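Local coordinates for protein prolyl-tRNA synthetase (Giardia lamblia ATCC 50803, PDB 3IAL) that probably catalyses the ATP-dependent attachment of L-proline to tRNA(Pro) and here holds the prolyl-adenylate intermediate, at residues 205-210 with 434-439; 438-443 with 457-462; 482-487 with 512-517. All blocks are in the same frame, centred on the assembly; numbering follows the deposited sequence.

Interaction 1 of 3, residues 205-210 with 434-439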
ATOM      1  N   LYS B 205      -7.738  -0.636  23.970  1.00 27.23           N
ATOM      2  CA  LYS B 205      -8.668  -1.737  24.155  1.00 29.19           C
ATOM      3  C   LYS B 205     -10.031  -1.354  23.593  1.00 27.94           C
ATOM      4  O   LYS B 205     -10.408  -0.186  23.603  1.00 26.01           O
ATOM      5  CB  LYS B 205      -8.801  -2.023  25.659  1.00 31.97           C
ATOM      6  CG  LYS B 205      -9.497  -3.312  25.989  1.00 38.37           C
ATOM      7  CD  LYS B 205      -9.590  -3.520  27.478  1.00 39.23           C
ATOM      8  CE  LYS B 205     -10.534  -4.677  27.804  1.00 44.03           C
ATOM      9  NZ  LYS B 205     -10.639  -4.906  29.285  1.00 46.66           N
ATOM     10  N   GLY B 206     -10.768  -2.348  23.118  1.00 27.02           N
ATOM     11  CA  GLY B 206     -12.142  -2.159  22.683  1.00 27.59           C
ATOM     12  C   GLY B 206     -13.023  -3.216  23.312  1.00 27.81           C
ATOM     13  O   GLY B 206     -12.532  -4.263  23.722  1.00 27.73           O
ATOM     14  N   GLN B 207     -14.325  -2.946  23.389  1.00 27.68           N
ATOM     15  CA  GLN B 207     -15.282  -3.946  23.871  1.00 26.89           C
ATOM     16  C   GLN B 207     -15.705  -4.877  22.740  1.00 28.24           C
ATOM     17  O   GLN B 207     -16.381  -4.453  21.799  1.00 27.39           O
ATOM     18  CB  GLN B 207     -16.523  -3.280  24.473  1.00 27.22           C
ATOM     19  CG  GLN B 207     -17.536  -4.273  25.043  1.00 30.50           C
ATOM     20  CD  GLN B 207     -16.977  -5.098  26.195  1.00 33.02           C
ATOM     21  OE1 GLN B 207     -16.487  -4.550  27.181  1.00 36.00           O
ATOM     22  NE2 GLN B 207     -17.064  -6.417  26.081  1.00 34.77           N
ATOM     23  N   LYS B 208     -15.305  -6.144  22.838  1.00 27.59           N
ATOM     24  CA  LYS B 208     -15.729  -7.170  21.891  1.00 27.49           C
ATOM     25  C   LYS B 208     -17.186  -7.535  22.146  1.00 27.20           C
ATOM     26  O   LYS B 208     -17.528  -7.945  23.251  1.00 26.90           O
ATOM     27  CB  LYS B 208     -14.856  -8.415  22.028  1.00 30.44           C
ATOM     28  CG  LYS B 208     -15.427  -9.656  21.338  1.00 38.72           C
ATOM     29  CD  LYS B 208     -14.371 -10.745  21.185  1.00 42.07           C
ATOM     30  CE  LYS B 208     -14.924 -11.960  20.463  1.00 46.69           C
ATOM     31  NZ  LYS B 208     -13.839 -12.940  20.179  1.00 50.09           N
ATOM     32  N   LEU B 209     -18.031  -7.394  21.125  1.00 26.67           N
ATOM     33  CA  LEU B 209     -19.448  -7.726  21.236  1.00 26.65           C
ATOM     34  C   LEU B 209     -19.974  -8.481  20.035  1.00 25.11           C
ATOM     35  O   LEU B 209     -19.507  -8.293  18.915  1.00 26.63           O
ATOM     36  CB  LEU B 209     -20.282  -6.455  21.370  1.00 26.13           C
ATOM     37  CG  LEU B 209     -20.009  -5.543  22.559  1.00 26.09           C
ATOM     38  CD1 LEU B 209     -20.738  -4.225  22.357  1.00 22.93           C
ATOM     39  CD2 LEU B 209     -20.407  -6.215  23.875  1.00 19.91           C
ATOM     40  N   ARG B 210     -20.970  -9.322  20.282  1.00 24.42           N
ATOM     41  CA  ARG B 210     -21.872  -9.766  19.248  1.00 24.69           C
ATOM     42  C   ARG B 210     -22.892  -8.631  19.051  1.00 26.32           C
ATOM     43  O   ARG B 210     -23.702  -8.349  19.938  1.00 23.00           O
ATOM     44  CB  ARG B 210     -22.575 -11.062  19.662  1.00 25.53           C
ATOM     45  CG  ARG B 210     -23.593 -11.599  18.642  1.00 26.61           C
ATOM     46  CD  ARG B 210     -22.922 -12.192  17.419  1.00 29.17           C
ATOM     47  NE  ARG B 210     -22.216 -13.441  17.714  1.00 35.33           N
ATOM     48  CZ  ARG B 210     -22.788 -14.648  17.803  1.00 38.46           C
ATOM     49  NH1 ARG B 210     -24.095 -14.808  17.622  1.00 39.48           N
ATOM     50  NH2 ARG B 210     -22.039 -15.710  18.080  1.00 38.31           N
ATOM     51  N   ALA B 434      -6.986   1.052  31.649  1.00 30.48           N
ATOM     52  CA  ALA B 434      -7.635   1.576  32.852  1.00 31.47           C
ATOM     53  C   ALA B 434      -8.793   2.471  32.435  1.00 31.73           C
ATOM     54  O   ALA B 434      -9.874   2.392  33.013  1.00 32.27           O
ATOM     55  CB  ALA B 434      -6.639   2.340  33.733  1.00 28.95           C
ATOM     56  N   PHE B 435      -8.573   3.295  31.409  1.00 32.60           N
ATOM     57  CA  PHE B 435      -9.624   4.179  30.911  1.00 34.51           C
ATOM     58  C   PHE B 435     -10.834   3.406  30.405  1.00 34.83           C
ATOM     59  O   PHE B 435     -11.973   3.756  30.730  1.00 36.08           O
ATOM     60  CB  PHE B 435      -9.124   5.084  29.797  1.00 34.62           C
ATOM     61  CG  PHE B 435     -10.212   5.897  29.171  1.00 33.97           C
ATOM     62  CD1 PHE B 435     -10.792   6.948  29.871  1.00 36.66           C
ATOM     63  CD2 PHE B 435     -10.689   5.593  27.912  1.00 31.40           C
ATOM     64  CE1 PHE B 435     -11.819   7.700  29.305  1.00 32.97           C
ATOM     65  CE2 PHE B 435     -11.713   6.340  27.342  1.00 34.90           C
ATOM     66  CZ  PHE B 435     -12.269   7.397  28.037  1.00 33.01           C
ATOM     67  N   HIS B 436     -10.587   2.370  29.605  1.00 34.34           N
ATOM     68  CA  HIS B 436     -11.657   1.497  29.136  1.00 34.06           C
ATOM     69  C   HIS B 436     -12.405   0.876  30.319  1.00 34.48           C
ATOM     70  O   HIS B 436     -13.633   0.975  30.407  1.00 31.81           O
ATOM     71  CB  HIS B 436     -11.118   0.382  28.240  1.00 33.06           C
ATOM     72  CG  HIS B 436     -12.132  -0.678  27.943  1.00 35.56           C
ATOM     73  ND1 HIS B 436     -12.957  -0.628  26.844  1.00 34.52           N
ATOM     74  CD2 HIS B 436     -12.476  -1.800  28.620  1.00 36.51           C
ATOM     75  CE1 HIS B 436     -13.759  -1.678  26.850  1.00 34.99           C
ATOM     76  NE2 HIS B 436     -13.488  -2.403  27.917  1.00 32.90           N
ATOM     77  N   ASN B 437     -11.659   0.255  31.230  1.00 34.42           N
ATOM     78  CA  ASN B 437     -12.260  -0.406  32.399  1.00 36.57           C
ATOM     79  C   ASN B 437     -13.105   0.545  33.260  1.00 35.33           C
ATOM     80  O   ASN B 437     -14.146   0.156  33.775  1.00 36.33           O
ATOM     81  CB  ASN B 437     -11.187  -1.114  33.247  1.00 35.95           C
ATOM     82  CG  ASN B 437     -10.559  -2.306  32.523  1.00 38.73           C
ATOM     83  OD1 ASN B 437     -11.202  -2.946  31.695  1.00 41.80           O
ATOM     84  ND2 ASN B 437      -9.302  -2.609  32.842  1.00 37.26           N
ATOM     85  N   SER B 438     -12.664   1.793  33.380  1.00 35.07           N
ATOM     86  CA  SER B 438     -13.415   2.831  34.087  1.00 35.08           C
ATOM     87  C   SER B 438     -14.702   3.274  33.356  1.00 36.63           C
ATOM     88  O   SER B 438     -15.580   3.890  33.969  1.00 37.68           O
ATOM     89  CB  SER B 438     -12.520   4.057  34.335  1.00 35.28           C
ATOM     90  OG  SER B 438     -12.512   4.944  33.218  1.00 34.21           O
ATOM     91  N   MET B 439     -14.800   2.974  32.059  1.00 37.47           N
ATOM     92  CA  MET B 439     -15.942   3.366  31.224  1.00 36.35           C
ATOM     93  C   MET B 439     -16.824   2.163  30.845  1.00 36.14           C
ATOM     94  O   MET B 439     -17.478   2.148  29.799  1.00 37.26           O
ATOM     95  CB  MET B 439     -15.438   4.097  29.974  1.00 36.17           C
ATOM     96  CG  MET B 439     -14.774   5.428  30.287  1.00 36.43           C
ATOM     97  SD  MET B 439     -15.925   6.674  30.919  1.00 37.17           S
ATOM     98  CE  MET B 439     -16.396   7.501  29.409  1.00 33.52           C
TER
HETATM   99  O   HOH W   1     -12.562   0.962  24.745  1.00 21.80           O
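The C-terminal end of helix 416-438 meets the loop that leads into strand 207-211, and the backbones stay apart, with Lys205 CA and His436 CA, the nearest such pair, 6.6 Å from each other. Side chains bridge that gap, and His436 does most of the work. Its CG lies anti to the backbone N (chi1 169°), so the imidazole reaches out from the helix toward the loop. Lys205 also has CG anti to the backbone N, and its chain is fully extended. It crosses the histidine at about a right angle and runs over one face of the ring. The closest approach is Lys205 CD to His436 CD2, 3.5 Å. Lys205 CD sits 4.0 Å from the centroid of the His436 ring, a CH-pi contact. The tip of the lysine goes on to Asn437, where Lys205 NZ donates to Asn437 OD1 at 3.2 Å, in the carbonyl plane and on a lone pair. Lys205 NZ is also 4.0 Å from His436 NE2, so its charge would probably disfavour protonation of the imidazole. At the ring edge a water in the ring plane lies 2.7 Å from His436 ND1. The same water donates to Lys205 O at 2.7 Å, so Lys205 holds the ring through both its side chain and its carbonyl. Gln207 adds its CB at the ring edge. Its chain is bent at chi2, and its NE2 is held by Lys208 O at 3.2 Å. This contact joins the catalytic core to the C-terminal part of the chain. Gln207 and Leu209 pair through their backbones with strand 222-229 and pack on Tyr513 of strand 510-515, while Phe435 and Met439 of the helix end rest on Val229.

Interaction 2 of 3, residues 438-443 with 457-462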
ATOM      1  N   SER B 438     -12.664   1.793  33.380  1.00 35.07           N
ATOM      2  CA  SER B 438     -13.415   2.831  34.087  1.00 35.08           C
ATOM      3  C   SER B 438     -14.702   3.274  33.356  1.00 36.63           C
ATOM      4  O   SER B 438     -15.580   3.890  33.969  1.00 37.68           O
ATOM      5  CB  SER B 438     -12.520   4.057  34.335  1.00 35.28           C
ATOM      6  OG  SER B 438     -12.512   4.944  33.218  1.00 34.21           O
ATOM      7  N   MET B 439     -14.800   2.974  32.059  1.00 37.47           N
ATOM      8  CA  MET B 439     -15.942   3.366  31.224  1.00 36.35           C
ATOM      9  C   MET B 439     -16.824   2.163  30.845  1.00 36.14           C
ATOM     10  O   MET B 439     -17.478   2.148  29.799  1.00 37.26           O
ATOM     11  CB  MET B 439     -15.438   4.097  29.974  1.00 36.17           C
ATOM     12  CG  MET B 439     -14.774   5.428  30.287  1.00 36.43           C
ATOM     13  SD  MET B 439     -15.925   6.674  30.919  1.00 37.17           S
ATOM     14  CE  MET B 439     -16.396   7.501  29.409  1.00 33.52           C
ATOM     15  N   VAL B 440     -16.811   1.156  31.711  1.00 35.36           N
ATOM     16  CA  VAL B 440     -17.778   0.070  31.704  1.00 34.89           C
ATOM     17  C   VAL B 440     -18.451   0.103  33.075  1.00 33.55           C
ATOM     18  O   VAL B 440     -17.789  -0.119  34.078  1.00 33.60           O
ATOM     19  CB  VAL B 440     -17.083  -1.288  31.473  1.00 36.43           C
ATOM     20  CG1 VAL B 440     -18.076  -2.453  31.634  1.00 35.24           C
ATOM     21  CG2 VAL B 440     -16.425  -1.311  30.085  1.00 32.57           C
ATOM     22  N   THR B 441     -19.748   0.413  33.109  1.00 32.31           N
ATOM     23  CA  THR B 441     -20.487   0.588  34.352  1.00 31.51           C
ATOM     24  C   THR B 441     -21.668  -0.361  34.441  1.00 31.67           C
ATOM     25  O   THR B 441     -22.534  -0.366  33.576  1.00 31.75           O
ATOM     26  CB  THR B 441     -21.048   2.012  34.477  1.00 32.21           C
ATOM     27  OG1 THR B 441     -19.994   2.966  34.295  1.00 32.01           O
ATOM     28  CG2 THR B 441     -21.719   2.212  35.866  1.00 28.67           C
ATOM     29  N   ASN B 442     -21.723  -1.139  35.514  1.00 33.73           N
ATOM     30  CA  ASN B 442     -22.826  -2.072  35.734  1.00 34.76           C
ATOM     31  C   ASN B 442     -24.082  -1.332  36.198  1.00 34.32           C
ATOM     32  O   ASN B 442     -24.005  -0.465  37.060  1.00 35.39           O
ATOM     33  CB  ASN B 442     -22.409  -3.164  36.728  1.00 35.05           C
ATOM     34  CG  ASN B 442     -21.471  -4.189  36.099  1.00 37.69           C
ATOM     35  OD1 ASN B 442     -21.802  -4.814  35.088  1.00 33.83           O
ATOM     36  ND2 ASN B 442     -20.297  -4.359  36.692  1.00 38.76           N
ATOM     37  N   CYS B 443     -25.222  -1.656  35.592  1.00 34.28           N
ATOM     38  CA  CYS B 443     -26.499  -1.000  35.897  1.00 34.89           C
ATOM     39  C   CYS B 443     -27.599  -2.038  36.114  1.00 34.96           C
ATOM     40  O   CYS B 443     -27.660  -3.043  35.398  1.00 33.81           O
ATOM     41  CB  CYS B 443     -26.891  -0.045  34.770  1.00 33.78           C
ATOM     42  SG  CYS B 443     -25.646   1.225  34.433  1.00 33.92           S
ATOM     43  N   GLY B 457     -21.015   8.626  30.661  1.00 38.63           N
ATOM     44  CA  GLY B 457     -20.707   8.144  29.321  1.00 37.16           C
ATOM     45  C   GLY B 457     -20.100   6.754  29.362  1.00 34.85           C
ATOM     46  O   GLY B 457     -20.169   6.067  30.377  1.00 33.23           O
ATOM     47  N   GLY B 458     -19.509   6.346  28.245  1.00 33.13           N
ATOM     48  CA  GLY B 458     -18.949   5.007  28.106  1.00 32.17           C
ATOM     49  C   GLY B 458     -20.032   3.961  27.920  1.00 32.23           C
ATOM     50  O   GLY B 458     -21.123   4.253  27.421  1.00 30.23           O
ATOM     51  N   LEU B 459     -19.723   2.737  28.331  1.00 32.10           N
ATOM     52  CA  LEU B 459     -20.626   1.606  28.160  1.00 31.58           C
ATOM     53  C   LEU B 459     -21.400   1.355  29.454  1.00 30.84           C
ATOM     54  O   LEU B 459     -20.822   1.383  30.543  1.00 31.45           O
ATOM     55  CB  LEU B 459     -19.829   0.362  27.759  1.00 31.37           C
ATOM     56  CG  LEU B 459     -19.186   0.437  26.362  1.00 31.78           C
ATOM     57  CD1 LEU B 459     -17.871  -0.362  26.283  1.00 24.36           C
ATOM     58  CD2 LEU B 459     -20.176  -0.027  25.289  1.00 24.31           C
ATOM     59  N   ALA B 460     -22.707   1.140  29.320  1.00 29.00           N
ATOM     60  CA  ALA B 460     -23.565   0.722  30.432  1.00 30.32           C
ATOM     61  C   ALA B 460     -23.874  -0.756  30.257  1.00 30.18           C
ATOM     62  O   ALA B 460     -24.487  -1.158  29.265  1.00 29.24           O
ATOM     63  CB  ALA B 460     -24.854   1.533  30.457  1.00 27.86           C
ATOM     64  N   ARG B 461     -23.430  -1.555  31.222  1.00 31.08           N
ATOM     65  CA  ARG B 461     -23.543  -3.005  31.171  1.00 32.66           C
ATOM     66  C   ARG B 461     -24.677  -3.441  32.088  1.00 32.08           C
ATOM     67  O   ARG B 461     -24.771  -2.985  33.217  1.00 33.56           O
ATOM     68  CB  ARG B 461     -22.225  -3.627  31.618  1.00 34.33           C
ATOM     69  CG  ARG B 461     -22.138  -5.136  31.487  1.00 36.38           C
ATOM     70  CD  ARG B 461     -20.766  -5.585  31.915  1.00 36.75           C
ATOM     71  NE  ARG B 461     -20.611  -7.039  31.934  1.00 37.52           N
ATOM     72  CZ  ARG B 461     -20.857  -7.824  32.984  1.00 38.15           C
ATOM     73  NH1 ARG B 461     -21.311  -7.319  34.126  1.00 32.72           N
ATOM     74  NH2 ARG B 461     -20.661  -9.137  32.885  1.00 41.57           N
ATOM     75  N   PHE B 462     -25.555  -4.302  31.594  1.00 31.65           N
ATOM     76  CA  PHE B 462     -26.739  -4.686  32.355  1.00 31.14           C
ATOM     77  C   PHE B 462     -27.251  -6.061  31.952  1.00 31.35           C
ATOM     78  O   PHE B 462     -27.245  -6.404  30.766  1.00 30.26           O
ATOM     79  CB  PHE B 462     -27.851  -3.637  32.196  1.00 31.05           C
ATOM     80  CG  PHE B 462     -28.330  -3.439  30.770  1.00 31.83           C
ATOM     81  CD1 PHE B 462     -29.469  -4.084  30.307  1.00 33.10           C
ATOM     82  CD2 PHE B 462     -27.674  -2.571  29.916  1.00 31.71           C
ATOM     83  CE1 PHE B 462     -29.926  -3.890  29.005  1.00 33.37           C
ATOM     84  CE2 PHE B 462     -28.129  -2.365  28.614  1.00 33.21           C
ATOM     85  CZ  PHE B 462     -29.253  -3.025  28.159  1.00 33.99           C
TER
HETATM   86  O   HOH W   2     -19.495   3.754  31.776  1.00 30.53           O
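Asn442 and Arg461 lie side by side and point the same way, on the sheet face they share with Val440 and Leu459. The arginine chain is extended from CG to NE, with CG anti to the backbone N (chi1 -174°). Asn442 has CG beside its backbone N, which brings OD1 alongside the arginine chain. Arg461 NH1 donates to Asn442 OD1 at 2.7 Å, on a lone pair and in the guanidinium plane, although the amide and guanidinium planes are 74° apart. Val440 and Leu459 also lie side by side, with Val440 CG2 4.2 Å from Leu459 CD1. On the face of Thr441 and Ala460, Ala460 CB meets Cys443 SG at 4.1 Å.

Parallel pairing sets these orientations. It runs from Leu459 N to Met439 O (2.7 Å) through to Cys443 N and Arg461 O (2.8 Å). Gly458 has positive phi and lies against Met439 O, with its CA close to Met439 CB. Met439 folds at chi2 and chi3 and lays CE against Gly458 N, 3.5 Å away. A water accepts from Thr441 OG1 at 2.7 Å and donates to Gly457 O and Leu459 O, so it bridges Thr441 to the turn at Gly457 and to Leu459. Lys456 NZ also bonds Thr441 OG1.

Helix 446-455 links the two parallel strands in a beta-alpha-beta unit and packs on one face of the pair. That helix covers Thr441, Cys443 and Phe462. Strand 459-464 pairs on its other edge with strand 510-515, and Arg461 forms a salt bridge with Glu493 and a cation-pi contact with Tyr511.

Interaction 3 of 3, residues 482-487 with 512-517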
ATOM      1  N   CYS B 482     -32.256   8.693  26.271  1.00 38.05           N
ATOM      2  CA  CYS B 482     -30.915   9.275  26.409  1.00 37.71           C
ATOM      3  C   CYS B 482     -30.021   9.182  25.160  1.00 38.02           C
ATOM      4  O   CYS B 482     -28.831   9.476  25.240  1.00 39.22           O
ATOM      5  CB  CYS B 482     -30.206   8.604  27.587  1.00 38.09           C
ATOM      6  SG  CYS B 482     -30.014   6.809  27.410  1.00 37.88           S
ATOM      7  N   SER B 483     -30.585   8.787  24.020  1.00 37.72           N
ATOM      8  CA  SER B 483     -29.842   8.689  22.756  1.00 38.15           C
ATOM      9  C   SER B 483     -28.759   7.604  22.745  1.00 37.93           C
ATOM     10  O   SER B 483     -27.851   7.637  21.915  1.00 39.43           O
ATOM     11  CB  SER B 483     -29.245  10.049  22.371  1.00 38.20           C
ATOM     12  OG  SER B 483     -30.241  11.050  22.407  1.00 38.89           O
ATOM     13  N   ALA B 484     -28.866   6.641  23.656  1.00 36.98           N
ATOM     14  CA  ALA B 484     -27.943   5.511  23.692  1.00 36.50           C
ATOM     15  C   ALA B 484     -28.615   4.313  23.058  1.00 35.57           C
ATOM     16  O   ALA B 484     -29.844   4.167  23.099  1.00 34.84           O
ATOM     17  CB  ALA B 484     -27.535   5.190  25.124  1.00 34.68           C
ATOM     18  N   GLU B 485     -27.809   3.442  22.478  1.00 34.85           N
ATOM     19  CA  GLU B 485     -28.345   2.258  21.836  1.00 35.32           C
ATOM     20  C   GLU B 485     -27.751   0.992  22.407  1.00 32.78           C
ATOM     21  O   GLU B 485     -26.616   0.978  22.887  1.00 31.47           O
ATOM     22  CB  GLU B 485     -28.119   2.320  20.334  1.00 37.43           C
ATOM     23  CG  GLU B 485     -26.676   2.299  19.896  1.00 43.33           C
ATOM     24  CD  GLU B 485     -26.540   2.621  18.423  1.00 47.72           C
ATOM     25  OE1 GLU B 485     -27.103   3.653  17.993  1.00 49.82           O
ATOM     26  OE2 GLU B 485     -25.877   1.842  17.703  1.00 48.56           O
ATOM     27  N   ILE B 486     -28.529  -0.081  22.351  1.00 32.63           N
ATOM     28  CA  ILE B 486     -28.032  -1.376  22.746  1.00 30.63           C
ATOM     29  C   ILE B 486     -27.085  -1.846  21.643  1.00 30.97           C
ATOM     30  O   ILE B 486     -27.491  -2.008  20.500  1.00 31.14           O
ATOM     31  CB  ILE B 486     -29.159  -2.382  22.973  1.00 31.83           C
ATOM     32  CG1 ILE B 486     -30.083  -1.898  24.097  1.00 30.17           C
ATOM     33  CG2 ILE B 486     -28.581  -3.740  23.313  1.00 30.31           C
ATOM     34  CD1 ILE B 486     -31.286  -2.803  24.335  1.00 31.92           C
ATOM     35  N   ARG B 487     -25.822  -2.044  22.011  1.00 28.95           N
ATOM     36  CA  ARG B 487     -24.768  -2.389  21.071  1.00 28.61           C
ATOM     37  C   ARG B 487     -24.645  -3.879  20.880  1.00 27.63           C
ATOM     38  O   ARG B 487     -24.436  -4.351  19.762  1.00 28.45           O
ATOM     39  CB  ARG B 487     -23.434  -1.835  21.569  1.00 28.49           C
ATOM     40  CG  ARG B 487     -23.432  -0.330  21.705  1.00 33.52           C
ATOM     41  CD  ARG B 487     -23.632   0.370  20.367  1.00 33.93           C
ATOM     42  NE  ARG B 487     -22.396   0.459  19.608  1.00 39.87           N
ATOM     43  CZ  ARG B 487     -22.247   1.147  18.476  1.00 43.32           C
ATOM     44  NH1 ARG B 487     -23.273   1.790  17.943  1.00 45.67           N
ATOM     45  NH2 ARG B 487     -21.063   1.188  17.872  1.00 44.97           N
ATOM     46  N   MET B 512     -26.139  -7.161  28.292  1.00 33.52           N
ATOM     47  CA  MET B 512     -26.094  -6.252  27.163  1.00 32.38           C
ATOM     48  C   MET B 512     -25.230  -5.057  27.525  1.00 33.44           C
ATOM     49  O   MET B 512     -25.031  -4.754  28.711  1.00 33.36           O
ATOM     50  CB  MET B 512     -27.496  -5.788  26.757  1.00 31.89           C
ATOM     51  CG  MET B 512     -28.262  -6.801  25.937  1.00 30.21           C
ATOM     52  SD  MET B 512     -27.423  -7.210  24.390  1.00 28.84           S
ATOM     53  CE  MET B 512     -28.690  -8.164  23.564  1.00 19.58           C
ATOM     54  N   TYR B 513     -24.706  -4.411  26.484  1.00 31.79           N
ATOM     55  CA  TYR B 513     -23.958  -3.173  26.601  1.00 32.60           C
ATOM     56  C   TYR B 513     -24.639  -2.091  25.786  1.00 34.14           C
ATOM     57  O   TYR B 513     -24.902  -2.264  24.586  1.00 33.88           O
ATOM     58  CB  TYR B 513     -22.535  -3.343  26.086  1.00 32.80           C
ATOM     59  CG  TYR B 513     -21.653  -4.222  26.936  1.00 29.45           C
ATOM     60  CD1 TYR B 513     -20.705  -3.671  27.782  1.00 29.22           C
ATOM     61  CD2 TYR B 513     -21.747  -5.603  26.867  1.00 30.52           C
ATOM     62  CE1 TYR B 513     -19.878  -4.470  28.549  1.00 32.49           C
ATOM     63  CE2 TYR B 513     -20.928  -6.415  27.629  1.00 32.25           C
ATOM     64  CZ  TYR B 513     -19.987  -5.843  28.462  1.00 33.44           C
ATOM     65  OH  TYR B 513     -19.173  -6.640  29.229  1.00 35.96           O
ATOM     66  N   CYS B 514     -24.889  -0.961  26.443  1.00 33.46           N
ATOM     67  CA  CYS B 514     -25.566   0.165  25.834  1.00 33.52           C
ATOM     68  C   CYS B 514     -24.591   1.339  25.812  1.00 32.94           C
ATOM     69  O   CYS B 514     -23.784   1.489  26.734  1.00 31.23           O
ATOM     70  CB  CYS B 514     -26.818   0.501  26.660  1.00 34.52           C
ATOM     71  SG  CYS B 514     -27.428   2.156  26.497  1.00 43.76           S
ATOM     72  N   ALA B 515     -24.680   2.168  24.774  1.00 30.34           N
ATOM     73  CA  ALA B 515     -23.816   3.343  24.640  1.00 31.77           C
ATOM     74  C   ALA B 515     -24.293   4.309  23.558  1.00 31.86           C
ATOM     75  O   ALA B 515     -25.014   3.926  22.634  1.00 30.60           O
ATOM     76  CB  ALA B 515     -22.383   2.921  24.333  1.00 28.22           C
ATOM     77  N   LYS B 516     -23.875   5.566  23.698  1.00 33.23           N
ATOM     78  CA  LYS B 516     -23.957   6.546  22.627  1.00 35.25           C
ATOM     79  C   LYS B 516     -22.881   6.220  21.611  1.00 35.52           C
ATOM     80  O   LYS B 516     -21.729   5.982  21.972  1.00 34.54           O
ATOM     81  CB  LYS B 516     -23.693   7.958  23.143  1.00 36.71           C
ATOM     82  CG  LYS B 516     -24.874   8.661  23.752  1.00 41.56           C
ATOM     83  CD  LYS B 516     -24.651  10.164  23.684  1.00 46.91           C
ATOM     84  CE  LYS B 516     -25.788  10.949  24.290  1.00 49.75           C
ATOM     85  NZ  LYS B 516     -25.848  12.325  23.702  1.00 54.60           N
ATOM     86  N   SER B 517     -23.252   6.243  20.339  1.00 37.22           N
ATOM     87  CA  SER B 517     -22.362   5.852  19.264  1.00 37.28           C
ATOM     88  C   SER B 517     -22.008   7.057  18.416  1.00 36.29           C
ATOM     89  O   SER B 517     -22.763   8.024  18.371  1.00 33.09           O
ATOM     90  CB  SER B 517     -23.064   4.813  18.393  1.00 38.49           C
ATOM     91  OG  SER B 517     -22.229   4.364  17.342  1.00 44.47           O
TER
HETATM   92  O   HOH W   3     -19.746   3.827  16.069  1.00 26.18           O
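The tight part of this contact is the antiparallel pairing of strands 485-489 and 510-515. Glu485 and Ala515 form a hydrogen-bonded pair, with Glu485 N 2.8 Å from Ala515 O at a nearly straight 175°. Ile486 and Cys514 are the non-hydrogen-bonded pair that follows. Arg487 N then meets Tyr513 O at 2.7 Å, nearly along the C=O axis. Cys514 has SG anti to its backbone N (chi1 157°), which sets the sulfur against Ala484 CB at 3.3 Å. Ile486 CG2 touches Met512 SD at 3.8 Å, the two side chains crossing at about a right angle. Helices 446-455 and 472-482 cover this side.

Arg487 is a buried charge, bent at chi2 and chi3. Its NH1 makes a salt bridge to Glu485 OE2 at 2.6 Å, and Asp227 takes NE. The two carboxylates balance its charge and fix the guanidinium.

The solvent side is looser. Lys516 stretches along Ser483, its CE 3.5 Å from Cys482 O. Ser517 OG lies 2.8 Å from Arg487 NH1 and accepts a hydrogen bond from a water.

The side chain of Arg487 is about 8 Å from the bound prolyl-adenylate. This is an antiparallel strand pair inside the C-terminal domain of a prolyl-tRNA synthetase of the archaeal and eukaryotic type; strand 485-489 goes on to pair with strand 207-211 of the class II core.

The three contacts lie on the same side of the chain's centre. The centres of interactions 1 and 2 are about 9 Å apart, those of 2 and 3 about 10 Å, and those of 1 and 3 about 14 Å. Interaction 2 begins where interaction 1 ends, since helix 416-438 leads into strand 440-442, and interaction 3 follows later in the chain. Strand 459-464 of interaction 2 neighbours strand 510-515 of interaction 3, which neighbours 485-489, which in turn pairs with 207-211 of interaction 1. The C-terminal strands are thereby joined edge to edge with the class II core that carries the prolyl-adenylate.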